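Local coordinates for protein phosphoribosyl-AMP cyclohydrolase (Medicago truncatula, PDB 7BGM) that catalyses two successive steps of plant histidine biosynthesis, probably hydrolysing phosphoribosyl-ATP to phosphoribosyl-AMP with release of diphosphate and then opening the adenine ring, at residues Leu8-Trp13 with Cys81-Ile86; Lys16-Ala21 with Gln34-Arg39; Ile22-Asp27 with Ile87-Pro92. All blocks are in the same frame, centred on the assembly; numbering follows the deposited sequence.

Contact 1 of 3, residues Leu8-Trp13 with Cys81-Ile86; sequences LDSVKW and CDRDSI. With ZN (zinc ion), chain D; ZN (zinc ion), chain G.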
loop_
_atom_site.group_PDB
_atom_site.type_symbol
_atom_site.label_atom_id
_atom_site.label_comp_id
_atom_site.label_asym_id
_atom_site.label_seq_id
_atom_site.Cartn_x
_atom_site.Cartn_y
_atom_site.Cartn_z
ATOM N N LEU A 8 9.403 -23.717 -7.885
ATOM C CA LEU A 8 8.394 -24.299 -7.002
ATOM C C LEU A 8 9.010 -25.273 -6.004
ATOM O O LEU A 8 8.522 -25.391 -4.879
ATOM C CB LEU A 8 7.316 -24.987 -7.830
ATOM C CG LEU A 8 6.518 -24.049 -8.730
ATOM C CD1 LEU A 8 5.665 -24.884 -9.664
ATOM C CD2 LEU A 8 5.645 -23.081 -7.944
ATOM N N ASP A 9 10.093 -25.955 -6.377
ATOM C CA ASP A 9 10.748 -26.855 -5.426
ATOM C C ASP A 9 11.338 -26.104 -4.235
ATOM O O ASP A 9 11.604 -26.718 -3.189
ATOM C CB ASP A 9 11.864 -27.640 -6.107
ATOM C CG ASP A 9 11.349 -28.644 -7.131
ATOM O OD1 ASP A 9 10.112 -28.831 -7.224
ATOM O OD2 ASP A 9 12.194 -29.258 -7.828
ATOM N N SER A 10 11.565 -24.806 -4.370
ATOM C CA SER A 10 12.196 -24.021 -3.313
ATOM C C SER A 10 11.194 -23.353 -2.389
ATOM O O SER A 10 11.614 -22.683 -1.423
ATOM C CB SER A 10 13.108 -22.960 -3.936
ATOM O OG SER A 10 12.325 -21.862 -4.406
ATOM N N VAL A 11 9.873 -23.495 -2.668
ATOM C CA VAL A 11 8.843 -22.931 -1.811
ATOM C C VAL A 11 8.645 -23.862 -0.623
ATOM O O VAL A 11 8.731 -25.092 -0.766
ATOM C CB VAL A 11 7.527 -22.741 -2.597
ATOM C CG1 VAL A 11 6.363 -22.297 -1.681
ATOM C CG2 VAL A 11 7.718 -21.754 -3.744
ATOM N N LYS A 12 8.433 -23.279 0.561
ATOM C CA LYS A 12 8.236 -24.038 1.796
ATOM C C LYS A 12 6.745 -24.313 1.959
ATOM O O LYS A 12 6.029 -23.632 2.708
ATOM C CB LYS A 12 8.815 -23.279 2.987
ATOM C CG LYS A 12 8.701 -23.954 4.337
ATOM C CD LYS A 12 9.229 -22.998 5.395
ATOM C CE LYS A 12 9.173 -23.580 6.799
ATOM N NZ LYS A 12 9.558 -22.513 7.783
ATOM N N TRP A 13 6.282 -25.333 1.225
ATOM C CA TRP A 13 4.888 -25.760 1.286
ATOM C C TRP A 13 4.603 -26.350 2.669
ATOM O O TRP A 13 5.483 -26.957 3.289
ATOM C CB TRP A 13 4.583 -26.809 0.188
ATOM C CG TRP A 13 5.059 -26.397 -1.199
ATOM C CD1 TRP A 13 6.207 -26.845 -1.858
ATOM C CD2 TRP A 13 4.454 -25.426 -2.069
ATOM N NE1 TRP A 13 6.340 -26.206 -3.082
ATOM C CE2 TRP A 13 5.280 -25.336 -3.234
ATOM C CE3 TRP A 13 3.283 -24.635 -1.995
ATOM C CZ2 TRP A 13 4.980 -24.486 -4.300
ATOM C CZ3 TRP A 13 2.995 -23.755 -3.067
ATOM C CH2 TRP A 13 3.843 -23.707 -4.212
ATOM N N CYS A 81 10.876 -14.136 3.262
ATOM C CA CYS A 81 12.243 -14.560 3.590
ATOM C C CYS A 81 12.360 -16.077 3.799
ATOM O O CYS A 81 13.374 -16.689 3.422
ATOM C CB CYS A 81 12.723 -13.807 4.830
ATOM S SG CYS A 81 11.603 -14.054 6.302
ATOM N N ASP A 82 11.364 -16.701 4.408
ATOM C CA ASP A 82 11.418 -18.142 4.645
ATOM C C ASP A 82 10.543 -18.925 3.657
ATOM O O ASP A 82 10.330 -20.141 3.839
ATOM C CB ASP A 82 11.088 -18.474 6.117
ATOM C CG ASP A 82 9.764 -17.893 6.605
ATOM O OD1 ASP A 82 8.941 -17.420 5.778
ATOM O OD2 ASP A 82 9.537 -17.930 7.855
ATOM N N ARG A 83 10.071 -18.252 2.602
ATOM C CA ARG A 83 9.518 -18.849 1.374
ATOM C C ARG A 83 8.207 -19.603 1.612
ATOM O O ARG A 83 7.879 -20.522 0.863
ATOM C CB ARG A 83 10.561 -19.760 0.702
ATOM C CG ARG A 83 11.939 -19.114 0.611
ATOM C CD ARG A 83 12.942 -19.979 -0.096
ATOM N NE ARG A 83 12.838 -20.016 -1.551
ATOM C CZ ARG A 83 13.394 -19.117 -2.367
ATOM N NH1 ARG A 83 14.057 -18.065 -1.894
ATOM N NH2 ARG A 83 13.295 -19.269 -3.665
ATOM N N ASP A 84 7.431 -19.237 2.624
ATOM C CA ASP A 84 6.104 -19.844 2.804
ATOM C C ASP A 84 4.945 -18.876 2.571
ATOM O O ASP A 84 3.793 -19.217 2.864
ATOM C CB ASP A 84 5.970 -20.472 4.203
ATOM C CG ASP A 84 6.175 -19.458 5.328
ATOM O OD1 ASP A 84 6.244 -18.217 5.049
ATOM O OD2 ASP A 84 6.290 -19.905 6.484
ATOM N N SER A 85 5.222 -17.677 2.057
ATOM C CA SER A 85 4.246 -16.622 1.849
ATOM C C SER A 85 4.554 -15.948 0.517
ATOM O O SER A 85 5.721 -15.709 0.197
ATOM C CB SER A 85 4.324 -15.616 2.997
ATOM O OG SER A 85 3.316 -14.645 2.849
ATOM N N ILE A 86 3.522 -15.713 -0.286
ATOM C CA ILE A 86 3.650 -15.216 -1.649
ATOM C C ILE A 86 2.824 -13.961 -1.780
ATOM O O ILE A 86 1.666 -13.954 -1.351
ATOM C CB ILE A 86 3.152 -16.269 -2.653
ATOM C CG1 ILE A 86 3.970 -17.554 -2.439
ATOM C CG2 ILE A 86 3.228 -15.728 -4.066
ATOM C CD1 ILE A 86 3.494 -18.750 -3.269
HETATM ZN ZN ZN D . 7.058 -16.730 5.946
HETATM ZN ZN ZN G . 11.445 -11.969 7.230
HETATM O O HOH W 1 6.206 -22.228 7.557
HETATM O O HOH W 2 8.472 -20.518 8.583
HETATM O O HOH W 3 7.243 -16.911 7.947
HETATM O O HOH W 4 5.059 -16.197 6.446
#
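R83 grips S10 side-on through two guanidinium nitrogens: NE reaches S10 O at 2.9 Å, and NH2 reaches S10 OG at 2.9 Å. The hydroxyl lies in the guanidinium plane and its bond is fairly straight (160°), whereas NE stands 51° out of the carbonyl plane. A bend at chi3 (77°) places NE for this grip, and S10 OG is also bonded to L7 O. The backbone answers with K12 N donating to R83 O at 2.8 Å. From there the extended K12 chain carries NZ to 4.4 Å from D84 OD2, too far for a salt bridge, though its charge probably still acts on the carboxylates. In the second shell V11 CG1 sits 3.5 Å above the W13 ring plane, over its centre, while W13 NE1 and V11 N bind L8 O from opposite faces. Beyond R83, D82 OD1 lies 2.0 Å and D84 OD1 1.9 Å from one zinc ion, whose shell D80 and two waters complete. C81 binds another zinc ion with C97 and C104 of the second subunit. The run D80-D82-D84 is the Asp-X-Asp-X-Asp metal site of phosphoribosyl-AMP cyclohydrolases, its R83 bonded to S10 and K12, just after helix 3-9.

Contact 2 of 3, residues Lys16-Ala21 with Gln34-Arg39; sequences KGLAVA and QGFANR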
loop_
_atom_site.group_PDB
_atom_site.type_symbol
_atom_site.label_atom_id
_atom_site.label_comp_id
_atom_site.label_asym_id
_atom_site.label_seq_id
_atom_site.Cartn_x
_atom_site.Cartn_y
_atom_site.Cartn_z
ATOM N N LYS A 16 -0.103 -29.684 3.781
ATOM C CA LYS A 16 -1.157 -29.894 2.798
ATOM C C LYS A 16 -0.736 -29.433 1.409
ATOM O O LYS A 16 -1.575 -29.373 0.499
ATOM C CB LYS A 16 -2.438 -29.174 3.227
ATOM C CG LYS A 16 -3.096 -29.804 4.430
ATOM C CD LYS A 16 -3.421 -31.265 4.164
ATOM C CE LYS A 16 -4.080 -31.920 5.375
ATOM N NZ LYS A 16 -4.255 -33.388 5.190
ATOM N N GLY A 17 0.547 -29.106 1.229
ATOM C CA GLY A 17 1.036 -28.631 -0.047
ATOM C C GLY A 17 0.699 -27.189 -0.360
ATOM O O GLY A 17 0.730 -26.815 -1.534
ATOM N N LEU A 18 0.406 -26.356 0.650
ATOM C CA LEU A 18 -0.061 -24.985 0.427
ATOM C C LEU A 18 0.927 -23.953 0.959
ATOM O O LEU A 18 1.706 -24.210 1.890
ATOM C CB LEU A 18 -1.443 -24.741 1.089
ATOM C CG LEU A 18 -2.543 -25.714 0.637
ATOM C CD1 LEU A 18 -3.827 -25.437 1.384
ATOM C CD2 LEU A 18 -2.724 -25.537 -0.838
ATOM N N ALA A 19 0.908 -22.785 0.323
ATOM C CA ALA A 19 1.509 -21.569 0.852
ATOM C C ALA A 19 0.438 -20.475 0.906
ATOM O O ALA A 19 -0.566 -20.533 0.198
ATOM C CB ALA A 19 2.682 -21.124 -0.014
ATOM N N VAL A 20 0.655 -19.460 1.735
ATOM C CA VAL A 20 -0.263 -18.314 1.790
ATOM C C VAL A 20 0.003 -17.447 0.569
ATOM O O VAL A 20 1.164 -17.200 0.230
ATOM C CB VAL A 20 -0.046 -17.505 3.080
ATOM C CG1 VAL A 20 -0.761 -16.140 3.020
ATOM C CG2 VAL A 20 -0.513 -18.300 4.290
ATOM N N ALA A 21 -1.057 -17.021 -0.115
ATOM C CA ALA A 21 -0.918 -16.102 -1.244
ATOM C C ALA A 21 -1.741 -14.849 -1.005
ATOM O O ALA A 21 -2.962 -14.917 -0.805
ATOM C CB ALA A 21 -1.338 -16.745 -2.578
ATOM N N GLN A 34 -6.630 -12.490 0.430
ATOM C CA GLN A 34 -5.607 -13.452 0.778
ATOM C C GLN A 34 -6.236 -14.834 0.721
ATOM O O GLN A 34 -7.380 -15.017 1.172
ATOM C CB GLN A 34 -5.015 -13.169 2.174
ATOM C CG GLN A 34 -4.045 -14.273 2.687
ATOM C CD GLN A 34 -4.748 -15.285 3.619
ATOM O OE1 GLN A 34 -5.308 -14.913 4.653
ATOM N NE2 GLN A 34 -4.702 -16.561 3.252
ATOM N N GLY A 35 -5.520 -15.762 0.061
ATOM C CA GLY A 35 -5.913 -17.146 0.033
ATOM C C GLY A 35 -4.736 -18.079 0.171
ATOM O O GLY A 35 -3.746 -17.741 0.824
ATOM N N PHE A 36 -4.832 -19.256 -0.435
ATOM C CA PHE A 36 -3.778 -20.255 -0.389
ATOM C C PHE A 36 -3.468 -20.674 -1.822
ATOM O O PHE A 36 -4.294 -20.511 -2.735
ATOM C CB PHE A 36 -4.186 -21.470 0.519
ATOM C CG PHE A 36 -4.245 -21.100 1.953
ATOM C CD1 PHE A 36 -5.390 -20.502 2.488
ATOM C CD2 PHE A 36 -3.137 -21.283 2.771
ATOM C CE1 PHE A 36 -5.427 -20.088 3.814
ATOM C CE2 PHE A 36 -3.171 -20.897 4.108
ATOM C CZ PHE A 36 -4.308 -20.282 4.624
ATOM N N ALA A 37 -2.257 -21.166 -2.041
ATOM C CA ALA A 37 -1.862 -21.612 -3.357
ATOM C C ALA A 37 -1.081 -22.909 -3.212
ATOM O O ALA A 37 -0.299 -23.051 -2.269
ATOM C CB ALA A 37 -1.021 -20.541 -4.061
ATOM N N ASN A 38 -1.309 -23.864 -4.120
ATOM C CA ASN A 38 -0.444 -25.023 -4.230
ATOM C C ASN A 38 0.496 -24.835 -5.427
ATOM O O ASN A 38 0.543 -23.758 -6.048
ATOM C CB ASN A 38 -1.264 -26.318 -4.336
ATOM C CG ASN A 38 -2.182 -26.334 -5.551
ATOM O OD1 ASN A 38 -2.229 -25.365 -6.318
ATOM N ND2 ASN A 38 -2.940 -27.421 -5.715
ATOM N N ARG A 39 1.263 -25.878 -5.760
ATOM C CA ARG A 39 2.217 -25.756 -6.858
ATOM C C ARG A 39 1.508 -25.308 -8.128
ATOM O O ARG A 39 1.916 -24.338 -8.790
ATOM C CB ARG A 39 2.922 -27.089 -7.099
ATOM C CG ARG A 39 4.062 -27.394 -6.166
ATOM C CD ARG A 39 4.638 -28.763 -6.535
ATOM N NE ARG A 39 5.478 -28.670 -7.726
ATOM C CZ ARG A 39 6.799 -28.527 -7.678
ATOM N NH1 ARG A 39 7.402 -28.480 -6.499
ATOM N NH2 ARG A 39 7.515 -28.433 -8.796
HETATM O O HOH W 5 1.600 -27.964 -3.731
#
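A19 with A37 and A21 with G35 are hydrogen-bonded antiparallel pairs that bracket the non-hydrogen-bonded pair V20-F36; the N-to-C directions of strands 19-21 and 34-37 differ by 141°, and their axes come within 4.3 Å. This is the body of the hairpin formed by strands 19-25 and 31-37. Q34 strengthens it from within its own strand: NE2 donates to G35 O at 2.9 Å, with the acceptor in the amide plane. That carbonyl also takes A21 N, which arrives from the opposite face of its plane. The Q34 side chain is bent at chi2 (-97°), which swings CD out of an extended path, and Q34 CG rests 3.8 Å from V20 CG1. OE1 accounts for the other end of the amide by bonding to S85 OG of the second subunit. An alanine in place of Q34 would probably leave G35 O with one donor fewer, S85 of the second subunit without this partner and V20 CG1 with a gap beside it. V20 CG2 touches the F36 ring at CE2, 3.7 Å away, and L18 crosses F36 at about a right angle with CD1 4.1 Å from F36 CB. On the face of A21 and A37 the two methyls meet, CB to CB at 4.1 Å, and Y88 packs on both. At the outer end the L18 methyl CD2 lies 3.9 Å from N38 CB. N38 is the N-cap of helix 39-48, its OD1 bonded to A41 N, while a water bridges G17 O and R39 N. The chemistry implies a hairpin fixed by main-chain bonds and apolar contacts, with its one buried amide divided between its own strand and the dimer partner.

Contact 3 of 3, residues Ile22-Asp27 with Ile87-Pro92; sequences IAQNVD and IYLGKP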
loop_
_atom_site.group_PDB
_atom_site.type_symbol
_atom_site.label_atom_id
_atom_site.label_comp_id
_atom_site.label_asym_id
_atom_site.label_seq_id
_atom_site.Cartn_x
_atom_site.Cartn_y
_atom_site.Cartn_z
ATOM N N ILE A 22 -1.080 -13.698 -1.134
ATOM C CA ILE A 22 -1.690 -12.407 -0.844
ATOM C C ILE A 22 -1.709 -11.603 -2.120
ATOM O O ILE A 22 -0.656 -11.432 -2.755
ATOM C CB ILE A 22 -0.928 -11.649 0.242
ATOM C CG1 ILE A 22 -0.779 -12.503 1.479
ATOM C CG2 ILE A 22 -1.595 -10.293 0.511
ATOM C CD1 ILE A 22 0.233 -11.940 2.440
ATOM N N ALA A 23 -2.904 -11.155 -2.543
ATOM C CA ALA A 23 -2.978 -10.272 -3.701
ATOM C C ALA A 23 -2.944 -8.820 -3.253
ATOM O O ALA A 23 -3.725 -8.410 -2.368
ATOM C CB ALA A 23 -4.233 -10.546 -4.530
ATOM N N GLN A 24 -2.097 -8.023 -3.922
ATOM C CA GLN A 24 -1.856 -6.642 -3.515
ATOM C C GLN A 24 -1.893 -5.751 -4.750
ATOM O O GLN A 24 -1.319 -6.102 -5.791
ATOM C CB GLN A 24 -0.493 -6.498 -2.783
ATOM C CG GLN A 24 -0.213 -5.037 -2.372
ATOM C CD GLN A 24 1.056 -4.906 -1.574
ATOM O OE1 GLN A 24 2.049 -5.604 -1.852
ATOM N NE2 GLN A 24 1.054 -3.980 -0.583
ATOM N N ASN A 25 -2.573 -4.608 -4.638
ATOM C CA ASN A 25 -2.689 -3.648 -5.746
ATOM C C ASN A 25 -1.309 -3.058 -6.060
ATOM O O ASN A 25 -0.679 -2.441 -5.194
ATOM C CB ASN A 25 -3.696 -2.561 -5.355
ATOM C CG ASN A 25 -3.995 -1.585 -6.502
ATOM O OD1 ASN A 25 -3.094 -1.019 -7.111
ATOM N ND2 ASN A 25 -5.284 -1.415 -6.818
ATOM N N VAL A 26 -0.829 -3.284 -7.292
ATOM C CA VAL A 26 0.503 -2.839 -7.730
ATOM C C VAL A 26 0.648 -1.318 -7.701
ATOM O O VAL A 26 1.765 -0.787 -7.517
ATOM C CB VAL A 26 0.796 -3.386 -9.141
ATOM C CG1 VAL A 26 -0.162 -2.802 -10.175
ATOM C CG2 VAL A 26 2.289 -3.099 -9.538
ATOM N N ASP A 27 -0.462 -0.587 -7.896
ATOM C CA ASP A 27 -0.366 0.869 -7.955
ATOM C C ASP A 27 -0.509 1.514 -6.581
ATOM O O ASP A 27 0.102 2.557 -6.331
ATOM C CB ASP A 27 -1.419 1.449 -8.900
ATOM C CG ASP A 27 -1.050 1.271 -10.377
ATOM O OD1 ASP A 27 0.167 1.329 -10.716
ATOM O OD2 ASP A 27 -1.966 1.116 -11.215
ATOM N N ILE A 87 3.391 -12.909 -2.409
ATOM C CA ILE A 87 2.596 -11.775 -2.868
ATOM C C ILE A 87 2.402 -11.892 -4.362
ATOM O O ILE A 87 3.375 -12.020 -5.135
ATOM C CB ILE A 87 3.228 -10.411 -2.529
ATOM C CG1 ILE A 87 3.408 -10.241 -1.010
ATOM C CG2 ILE A 87 2.303 -9.288 -3.107
ATOM C CD1 ILE A 87 4.118 -8.937 -0.610
ATOM N N TYR A 88 1.126 -11.824 -4.782
ATOM C CA TYR A 88 0.754 -11.585 -6.171
ATOM C C TYR A 88 0.544 -10.086 -6.323
ATOM O O TYR A 88 -0.472 -9.544 -5.859
ATOM C CB TYR A 88 -0.544 -12.312 -6.523
ATOM C CG TYR A 88 -0.550 -13.797 -6.481
ATOM C CD1 TYR A 88 0.620 -14.563 -6.649
ATOM C CD2 TYR A 88 -1.767 -14.466 -6.356
ATOM C CE1 TYR A 88 0.551 -15.955 -6.657
ATOM C CE2 TYR A 88 -1.844 -15.847 -6.360
ATOM C CZ TYR A 88 -0.692 -16.593 -6.525
ATOM O OH TYR A 88 -0.821 -17.974 -6.549
ATOM N N LEU A 89 1.490 -9.401 -6.948
ATOM C CA LEU A 89 1.407 -7.948 -7.088
ATOM C C LEU A 89 0.776 -7.632 -8.438
ATOM O O LEU A 89 1.335 -7.983 -9.477
ATOM C CB LEU A 89 2.792 -7.339 -6.957
ATOM C CG LEU A 89 2.891 -5.842 -6.687
ATOM C CD1 LEU A 89 2.289 -5.446 -5.345
ATOM C CD2 LEU A 89 4.363 -5.408 -6.765
ATOM N N GLY A 90 -0.414 -7.015 -8.429
ATOM C CA GLY A 90 -1.167 -6.934 -9.667
ATOM C C GLY A 90 -2.208 -5.839 -9.697
ATOM O O GLY A 90 -2.430 -5.133 -8.717
ATOM N N LYS A 91 -2.862 -5.716 -10.856
ATOM C CA LYS A 91 -3.824 -4.665 -11.121
ATOM C C LYS A 91 -5.208 -5.287 -11.233
ATOM O O LYS A 91 -5.442 -6.080 -12.162
ATOM C CB LYS A 91 -3.468 -3.917 -12.418
ATOM C CG LYS A 91 -4.386 -2.700 -12.737
ATOM C CD LYS A 91 -4.094 -1.514 -11.775
ATOM C CE LYS A 91 -4.900 -0.271 -12.125
ATOM N NZ LYS A 91 -4.664 0.873 -11.220
ATOM N N PRO A 92 -6.161 -4.946 -10.366
ATOM C CA PRO A 92 -7.497 -5.555 -10.470
ATOM C C PRO A 92 -8.315 -4.898 -11.563
ATOM O O PRO A 92 -8.223 -3.687 -11.778
ATOM C CB PRO A 92 -8.131 -5.290 -9.097
ATOM C CG PRO A 92 -7.412 -4.075 -8.602
ATOM C CD PRO A 92 -6.007 -4.128 -9.160
#
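I22 with I87, A23 with Y88, Q24 with L89 and N25 with G90 pair in parallel, the exception in a mixed sheet whose other neighbouring strands run antiparallel. The axes of strands 22-25 and 87-92 lie 26° from parallel and come within 4.6 Å. The bonds follow the parallel pattern: Y88 gives and receives, its N donating to I22 O and its O accepting Q24 N, and Q24 O then accepts G90 N in a nearly straight bond (170°). The pairing outlasts the regular strand, since V26 N still donates to G90 O at 2.8 Å. On the face of I22, Q24, I87 and L89, the Q24 and L89 side chains lie side by side and point the same way, with Q24 OE1 3.5 Å from L89 CD1. The amide nitrogen of Q24 is bonded to G29 O. V26 meets L89 at about a right angle, CG2 to CG at 4.0 Å, and its other methyl, CG1, approaches G90 O at 3.6 Å. On the other face the Y88 side chain packs on V42 and T45 of helix 39-48, and its OH is bonded to T52 O of strand 52-55. N25 makes an Asx turn, OD1 accepting D27 N, and presents ND2 to the P92 ring at 3.7 Å from CD. ND2 and K91 NZ share E209 OE2, while D27 OD1 pairs with R216 NE and with S127 OG of the second subunit. The strand ends are thereby tied to helix 208-218, which falls in the pyrophosphohydrolase sequence range. The K91 chain bends at chi2 (72°), bringing CD beside D27, and NZ closes the salt bridge on the anti lone pair of D27 OD2 at 2.7 Å.

Burial rises from contact 1, at the surface, through the partly buried contact 2 to contact 3, the most enclosed. Contacts 2 and 3 use successive halves of strand 19-25, which pairs antiparallel with 31-37 and parallel with 85-92; contacts 1 and 3 share strand 85-92. I86 stitches the three together, its N bonded to V20 O and its O to I22 N. Contacts 1 and 2 also meet outside the sheet in the salt bridge D9-R39 and in W13 packing on R39. The chemistry follows position: metal-bound carboxylates and a guanidinium in a loop, main-chain bonds with apolar side chains in the hairpin, and a buried strand pair ending in charges that reach a helix far along the chain.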